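Local coordinates for peptide-binding protein (Photobacterium damsela subsp. piscicida, PDB 6SQX) that cleaves the peptidoglycan of potentially competing bacteria as a secreted NlpC/P60 endopeptidase, probably acting as a cysteine-type peptidase, at residues A[330-334]-A[335-339]; A[403-407]-A[408-412]. All coordinates share one frame; numbering follows the deposited sequence.

Interaction 1 of 2, residues A[330-334]-A[335-339]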
ATOM      1  N   ARG A 330       5.001   0.824   0.476  1.00 15.67           N
ATOM      2  CA  ARG A 330       5.825   0.984  -0.706  1.00 16.50           C
ATOM      3  C   ARG A 330       7.137   1.683  -0.344  1.00 16.78           C
ATOM      4  O   ARG A 330       8.221   1.247  -0.754  1.00 17.85           O
ATOM      5  CB  ARG A 330       5.011   1.784  -1.730  1.00 16.50           C
ATOM      6  CG  ARG A 330       5.696   1.904  -3.081  1.00 17.39           C
ATOM      7  CD  ARG A 330       4.777   2.687  -4.032  1.00 18.63           C
ATOM      8  NE  ARG A 330       5.376   2.701  -5.359  1.00 17.28           N
ATOM      9  CZ  ARG A 330       4.885   3.381  -6.378  1.00 15.80           C
ATOM     10  NH1 ARG A 330       3.764   4.099  -6.217  1.00 16.41           N
ATOM     11  NH2 ARG A 330       5.536   3.321  -7.554  1.00 18.09           N
ATOM     12  N   LEU A 331       7.054   2.802   0.404  1.00 16.59           N
ATOM     13  CA  LEU A 331       8.272   3.517   0.782  1.00 17.12           C
ATOM     14  C   LEU A 331       9.243   2.558   1.478  1.00 16.91           C
ATOM     15  O   LEU A 331      10.438   2.494   1.159  1.00 18.96           O
ATOM     16  CB  LEU A 331       7.934   4.683   1.720  1.00 18.25           C
ATOM     17  CG  LEU A 331       9.135   5.346   2.445  1.00 18.47           C
ATOM     18  CD1 LEU A 331       9.951   6.105   1.422  1.00 18.63           C
ATOM     19  CD2 LEU A 331       8.682   6.258   3.596  1.00 19.54           C
ATOM     20  N   PHE A 332       8.742   1.791   2.457  1.00 18.01           N
ATOM     21  CA  PHE A 332       9.642   0.968   3.250  1.00 17.44           C
ATOM     22  C   PHE A 332      10.222  -0.184   2.446  1.00 18.24           C
ATOM     23  O   PHE A 332      11.339  -0.637   2.742  1.00 18.77           O
ATOM     24  CB  PHE A 332       8.946   0.516   4.542  1.00 18.60           C
ATOM     25  CG  PHE A 332       8.962   1.577   5.610  1.00 18.35           C
ATOM     26  CD1 PHE A 332      10.118   1.805   6.346  1.00 19.20           C
ATOM     27  CD2 PHE A 332       7.837   2.395   5.829  1.00 18.99           C
ATOM     28  CE1 PHE A 332      10.175   2.813   7.340  1.00 19.14           C
ATOM     29  CE2 PHE A 332       7.884   3.404   6.810  1.00 21.35           C
ATOM     30  CZ  PHE A 332       9.064   3.603   7.573  1.00 20.44           C
ATOM     31  N   SER A 333       9.478  -0.659   1.422  1.00 17.69           N
ATOM     32  CA  SER A 333       9.960  -1.783   0.618  1.00 18.92           C
ATOM     33  C   SER A 333      11.280  -1.454  -0.069  1.00 18.20           C
ATOM     34  O   SER A 333      12.129  -2.331  -0.232  1.00 19.99           O
ATOM     35  CB  SER A 333       8.911  -2.257  -0.397  1.00 19.73           C
ATOM     36  OG  SER A 333       8.715  -1.297  -1.450  1.00 19.15           O
ATOM     37  N   THR A 334      11.455  -0.192  -0.489  1.00 18.54           N
ATOM     38  CA  THR A 334      12.698   0.245  -1.139  1.00 18.45           C
ATOM     39  C   THR A 334      13.919   0.014  -0.253  1.00 18.51           C
ATOM     40  O   THR A 334      15.036  -0.207  -0.751  1.00 19.08           O
ATOM     41  CB  THR A 334      12.546   1.741  -1.415  1.00 19.83           C
ATOM     42  OG1 THR A 334      11.488   1.881  -2.365  1.00 20.49           O
ATOM     43  CG2 THR A 334      13.806   2.388  -1.983  1.00 21.02           C
ATOM     44  N   PHE A 335      13.713   0.035   1.062  1.00 19.03           N
ATOM     45  CA  PHE A 335      14.745  -0.139   2.072  1.00 19.23           C
ATOM     46  C   PHE A 335      14.794  -1.574   2.618  1.00 19.62           C
ATOM     47  O   PHE A 335      15.527  -1.828   3.587  1.00 20.95           O
ATOM     48  CB  PHE A 335      14.502   0.872   3.199  1.00 19.65           C
ATOM     49  CG  PHE A 335      14.592   2.293   2.721  1.00 19.97           C
ATOM     50  CD1 PHE A 335      15.852   2.893   2.569  1.00 19.62           C
ATOM     51  CD2 PHE A 335      13.444   2.989   2.374  1.00 20.65           C
ATOM     52  CE1 PHE A 335      15.956   4.190   2.089  1.00 20.05           C
ATOM     53  CE2 PHE A 335      13.537   4.308   1.899  1.00 19.76           C
ATOM     54  CZ  PHE A 335      14.806   4.886   1.725  1.00 18.57           C
ATOM     55  N   GLY A 336      13.988  -2.487   2.057  1.00 18.53           N
ATOM     56  CA  GLY A 336      13.950  -3.834   2.616  1.00 19.20           C
ATOM     57  C   GLY A 336      13.329  -3.919   3.993  1.00 20.04           C
ATOM     58  O   GLY A 336      13.771  -4.732   4.813  1.00 19.84           O
ATOM     59  N   ILE A 337      12.304  -3.110   4.255  1.00 19.29           N
ATOM     60  CA  ILE A 337      11.563  -3.134   5.505  1.00 18.19           C
ATOM     61  C   ILE A 337      10.141  -3.467   5.120  1.00 19.39           C
ATOM     62  O   ILE A 337       9.553  -2.783   4.271  1.00 19.06           O
ATOM     63  CB  ILE A 337      11.641  -1.782   6.222  1.00 20.13           C
ATOM     64  CG1 ILE A 337      13.103  -1.488   6.595  1.00 21.68           C
ATOM     65  CG2 ILE A 337      10.731  -1.796   7.444  1.00 20.87           C
ATOM     66  CD1 ILE A 337      13.309  -0.092   7.199  1.00 21.28           C
ATOM     67  N   TRP A 338       9.609  -4.571   5.672  1.00 19.28           N
ATOM     68  CA  TRP A 338       8.351  -5.139   5.198  1.00 18.38           C
ATOM     69  C   TRP A 338       7.224  -4.709   6.119  1.00 18.29           C
ATOM     70  O   TRP A 338       7.285  -4.978   7.332  1.00 20.61           O
ATOM     71  CB  TRP A 338       8.415  -6.674   5.213  1.00 20.43           C
ATOM     72  CG  TRP A 338       7.310  -7.317   4.417  1.00 20.84           C
ATOM     73  CD1 TRP A 338       7.320  -7.603   3.069  1.00 20.63           C
ATOM     74  CD2 TRP A 338       6.025  -7.748   4.912  1.00 19.91           C
ATOM     75  NE1 TRP A 338       6.128  -8.185   2.706  1.00 20.96           N
ATOM     76  CE2 TRP A 338       5.311  -8.273   3.817  1.00 19.83           C
ATOM     77  CE3 TRP A 338       5.423  -7.750   6.183  1.00 19.97           C
ATOM     78  CZ2 TRP A 338       4.018  -8.783   3.937  1.00 19.77           C
ATOM     79  CZ3 TRP A 338       4.133  -8.273   6.311  1.00 20.54           C
ATOM     80  CH2 TRP A 338       3.441  -8.777   5.197  1.00 20.52           C
ATOM     81  N   LEU A 339       6.183  -4.101   5.540  1.00 17.45           N
ATOM     82  CA  LEU A 339       4.932  -3.814   6.230  1.00 17.13           C
ATOM     83  C   LEU A 339       3.804  -4.590   5.571  1.00 18.01           C
ATOM     84  O   LEU A 339       3.821  -4.824   4.356  1.00 18.17           O
ATOM     85  CB  LEU A 339       4.581  -2.314   6.094  1.00 19.14           C
ATOM     86  CG  LEU A 339       5.542  -1.306   6.733  1.00 20.68           C
ATOM     87  CD1 LEU A 339       4.954   0.118   6.667  1.00 20.27           C
ATOM     88  CD2 LEU A 339       5.968  -1.663   8.156  1.00 25.33           C
TER
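F332 and I337 meet where helix 326-334 stops, and the pair is a textbook case of a Schellman motif with its accompanying hydrophobic contact. G336 takes up a positive phi and reverses the chain, so that I337 N reaches back to F332 O (3.1 Å) and G336 N to S333 O (3.0 Å). F332 O is gripped twice: F335 N and I337 N approach it from opposite faces of its carbonyl plane, neither lying on a lone pair.

The F332 side chain can be followed outward from this carbonyl. Its CB lies against I337 O, 3.4 Å away. Because CG stands anti to the carbonyl carbon (chi1 -81°), the ring is carried out beside the returning chain. On one flank CD1 meets I337 CD1 at 3.8 Å, the methyl lying at the ring edge near its plane; on the other, CD2 touches L339 CD1, also at 3.8 Å, in an oblique approach. Beyond the turn the ring packs on L398 of strand 395-405 and on L473.

F335 packs against helix 298-308, where it stacks on F301. T334 CG2 lies over one face of the F335 ring, and L331 CD1 reaches F335 CE2. At the ring's edge, F335 CD2 comes within 3.3 Å of L331 O, close to the ring plane.

Interaction 2 of 2, residues A[403-407]-A[408-412]. With EDO (1,2-ethanediol), chain O.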
ATOM      1  N   THR A 403       7.717  20.346  13.826  1.00 25.58           N
ATOM      2  CA  THR A 403       8.156  21.525  13.095  1.00 26.33           C
ATOM      3  C   THR A 403       7.510  22.742  13.745  1.00 27.68           C
ATOM      4  O   THR A 403       6.554  22.625  14.516  1.00 28.71           O
ATOM      5  CB  THR A 403       7.781  21.407  11.600  1.00 26.48           C
ATOM      6  OG1 THR A 403       8.538  22.343  10.823  1.00 27.65           O
ATOM      7  CG2 THR A 403       6.299  21.648  11.361  1.00 26.32           C
ATOM      8  N   GLU A 404       8.018  23.924  13.403  1.00 28.20           N
ATOM      9  CA  GLU A 404       7.381  25.171  13.804  1.00 31.01           C
ATOM     10  C   GLU A 404       6.354  25.557  12.745  1.00 29.20           C
ATOM     11  O   GLU A 404       6.705  25.766  11.581  1.00 29.35           O
ATOM     12  CB  GLU A 404       8.432  26.266  13.934  1.00 36.84           C
ATOM     13  CG  GLU A 404       9.363  26.074  15.119  1.00 44.38           C
ATOM     14  CD  GLU A 404       8.654  26.168  16.478  1.00 50.86           C
ATOM     15  OE1 GLU A 404       7.770  27.043  16.649  1.00 53.11           O
ATOM     16  OE2 GLU A 404       8.988  25.356  17.376  1.00 52.77           O
ATOM     17  N   TYR A 405       5.092  25.676  13.151  1.00 28.97           N
ATOM     18  CA  TYR A 405       4.014  26.024  12.232  1.00 28.94           C
ATOM     19  C   TYR A 405       3.075  26.982  12.947  1.00 32.70           C
ATOM     20  O   TYR A 405       2.513  26.636  13.994  1.00 33.85           O
ATOM     21  CB  TYR A 405       3.279  24.750  11.804  1.00 26.46           C
ATOM     22  CG  TYR A 405       2.038  24.937  10.955  1.00 24.26           C
ATOM     23  CD1 TYR A 405       2.010  25.818   9.863  1.00 24.71           C
ATOM     24  CD2 TYR A 405       0.888  24.198  11.225  1.00 24.43           C
ATOM     25  CE1 TYR A 405       0.862  25.952   9.064  1.00 23.36           C
ATOM     26  CE2 TYR A 405      -0.258  24.333  10.439  1.00 24.30           C
ATOM     27  CZ  TYR A 405      -0.273  25.220   9.367  1.00 23.13           C
ATOM     28  OH  TYR A 405      -1.409  25.326   8.596  1.00 24.01           O
ATOM     29  N   ASN A 406       2.917  28.183  12.386  1.00 37.70           N
ATOM     30  CA  ASN A 406       2.182  29.267  13.048  1.00 44.06           C
ATOM     31  C   ASN A 406       2.739  29.561  14.445  1.00 47.34           C
ATOM     32  O   ASN A 406       1.999  29.645  15.428  1.00 47.93           O
ATOM     33  CB  ASN A 406       0.684  28.966  13.094  1.00 46.10           C
ATOM     34  CG  ASN A 406       0.065  28.872  11.715  1.00 48.35           C
ATOM     35  OD1 ASN A 406      -0.835  28.062  11.480  1.00 48.72           O
ATOM     36  ND2 ASN A 406       0.547  29.703  10.789  1.00 48.35           N
ATOM     37  N   HIS A 407       4.066  29.677  14.534  1.00 50.62           N
ATOM     38  CA  HIS A 407       4.750  29.973  15.800  1.00 55.67           C
ATOM     39  C   HIS A 407       4.387  28.978  16.902  1.00 52.87           C
ATOM     40  O   HIS A 407       4.382  29.306  18.093  1.00 53.46           O
ATOM     41  CB  HIS A 407       4.541  31.426  16.243  1.00 62.54           C
ATOM     42  CG  HIS A 407       5.094  32.429  15.280  1.00 68.80           C
ATOM     43  ND1 HIS A 407       4.293  33.216  14.479  1.00 71.39           N
ATOM     44  CD2 HIS A 407       6.372  32.756  14.972  1.00 71.40           C
ATOM     45  CE1 HIS A 407       5.054  33.992  13.728  1.00 72.74           C
ATOM     46  NE2 HIS A 407       6.319  33.732  14.006  1.00 72.85           N
ATOM     47  N   ASN A 408       4.066  27.751  16.514  1.00 47.86           N
ATOM     48  CA  ASN A 408       3.801  26.698  17.469  1.00 44.04           C
ATOM     49  C   ASN A 408       4.542  25.458  17.003  1.00 37.00           C
ATOM     50  O   ASN A 408       4.652  25.216  15.799  1.00 36.40           O
ATOM     51  CB  ASN A 408       2.306  26.401  17.547  1.00 47.98           C
ATOM     52  CG  ASN A 408       1.816  26.310  18.968  1.00 52.25           C
ATOM     53  OD1 ASN A 408       0.910  27.048  19.382  1.00 53.13           O
ATOM     54  ND2 ASN A 408       2.434  25.421  19.747  1.00 53.95           N
ATOM     55  N   LYS A 409       5.055  24.686  17.950  1.00 33.51           N
ATOM     56  CA  LYS A 409       5.640  23.387  17.635  1.00 30.77           C
ATOM     57  C   LYS A 409       4.514  22.384  17.423  1.00 30.03           C
ATOM     58  O   LYS A 409       3.687  22.176  18.319  1.00 31.73           O
ATOM     59  CB  LYS A 409       6.540  22.970  18.795  1.00 33.66           C
ATOM     60  CG  LYS A 409       7.326  21.709  18.585  1.00 37.63           C
ATOM     61  CD  LYS A 409       8.110  21.401  19.847  1.00 42.36           C
ATOM     62  CE  LYS A 409       9.078  20.260  19.658  1.00 44.41           C
ATOM     63  NZ  LYS A 409       9.760  19.993  20.962  1.00 46.10           N
ATOM     64  N   VAL A 410       4.470  21.770  16.242  1.00 28.40           N
ATOM     65  CA  VAL A 410       3.442  20.795  15.900  1.00 26.40           C
ATOM     66  C   VAL A 410       4.094  19.489  15.469  1.00 23.49           C
ATOM     67  O   VAL A 410       5.178  19.484  14.874  1.00 24.66           O
ATOM     68  CB  VAL A 410       2.448  21.310  14.826  1.00 27.47           C
ATOM     69  CG1 VAL A 410       1.817  22.654  15.269  1.00 28.69           C
ATOM     70  CG2 VAL A 410       3.090  21.417  13.445  1.00 27.11           C
ATOM     71  N   ALA A 411       3.454  18.377  15.814  1.00 22.41           N
ATOM     72  CA  ALA A 411       3.873  17.074  15.315  1.00 22.99           C
ATOM     73  C   ALA A 411       3.434  16.892  13.855  1.00 23.53           C
ATOM     74  O   ALA A 411       2.369  17.368  13.448  1.00 23.83           O
ATOM     75  CB  ALA A 411       3.278  15.980  16.195  1.00 24.16           C
ATOM     76  N   ILE A 412       4.249  16.163  13.068  1.00 22.08           N
ATOM     77  CA  ILE A 412       4.028  16.017  11.625  1.00 21.32           C
ATOM     78  C   ILE A 412       4.145  14.559  11.185  1.00 20.69           C
ATOM     79  O   ILE A 412       4.732  13.715  11.876  1.00 21.24           O
ATOM     80  CB  ILE A 412       4.990  16.894  10.785  1.00 22.72           C
ATOM     81  CG1 ILE A 412       6.440  16.502  11.120  1.00 24.38           C
ATOM     82  CG2 ILE A 412       4.785  18.393  11.087  1.00 22.38           C
ATOM     83  CD1 ILE A 412       7.440  16.896  10.080  1.00 27.30           C
TER
HETATM   84  C1  EDO O 513       7.027  24.405   8.977  1.00 37.80           C
HETATM   85  O1  EDO O 513       8.218  24.193   9.725  1.00 50.09           O
HETATM   86  C2  EDO O 513       7.240  23.970   7.545  1.00 34.31           C
HETATM   87  O2  EDO O 513       6.463  24.825   6.766  1.00 30.45           O
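T403 and V410 face each other across a beta hairpin made by strands 395-405 and 408-415, which turn about N406 and H407. Both turn residues have left-handed backbone angles, close to a type I' turn. The two strands are tied by T403 N to V410 O (2.9 Å) and V410 N to T403 O (2.8 Å), while nearer the turn Y405 N gives a straight bond to N408 O and the return bond from N408 N is bent.

In T403 the hydroxyl is anti to the backbone N (chi1 -163°), which puts CG2 in the crowded position between N and the carbonyl carbon; there it meets I412 CG2 at 3.6 Å, the two side chains crossing at about a right angle. A 1,2-ethanediol, probably from the crystallisation liquor, lies by T403 and E404, but its O1 is modelled too close to T403 OG1 for its position to be trusted.

On the other face of the sheet E404 bends at chi2 (-65°) and folds back over the partner strand, bringing OE2 within 3.7 Å of K409 CB. The charged end of K409 does not join this contact: its NZ stays 6.5 Å from E404 OE2, and its weak, long ion pair is with E370 instead.

Y405 shares the face of T403 and V410. Its CB rests 3.7 Å from V410 CG2, and the ring leads away from the partner strand while its hydroxyl bonds to E29. Over one face of that ring sits N406 OD1, 3.5 Å above the plane and offset toward the rim.

Overall arrangement
Both contacts fall within the NlpC/P60 range and come in series along the chain, interaction 1 closing before interaction 2 opens. Their centres lie 28 Å apart and their nearest atoms about 12 Å apart, so they do not touch. Strand 395-405 connects them: near its start, L398 receives L331 and F332 of helix 326-334, while its far end enters the hairpin of interaction 2. That helix begins just after C324, which is oxidised to cysteinesulfonic acid. The C-terminal turn of the helix is buried about 10 Å from the chain centre, whereas the hairpin of the six-stranded antiparallel sheet it packs on reaches the surface, about 28 Å from that centre.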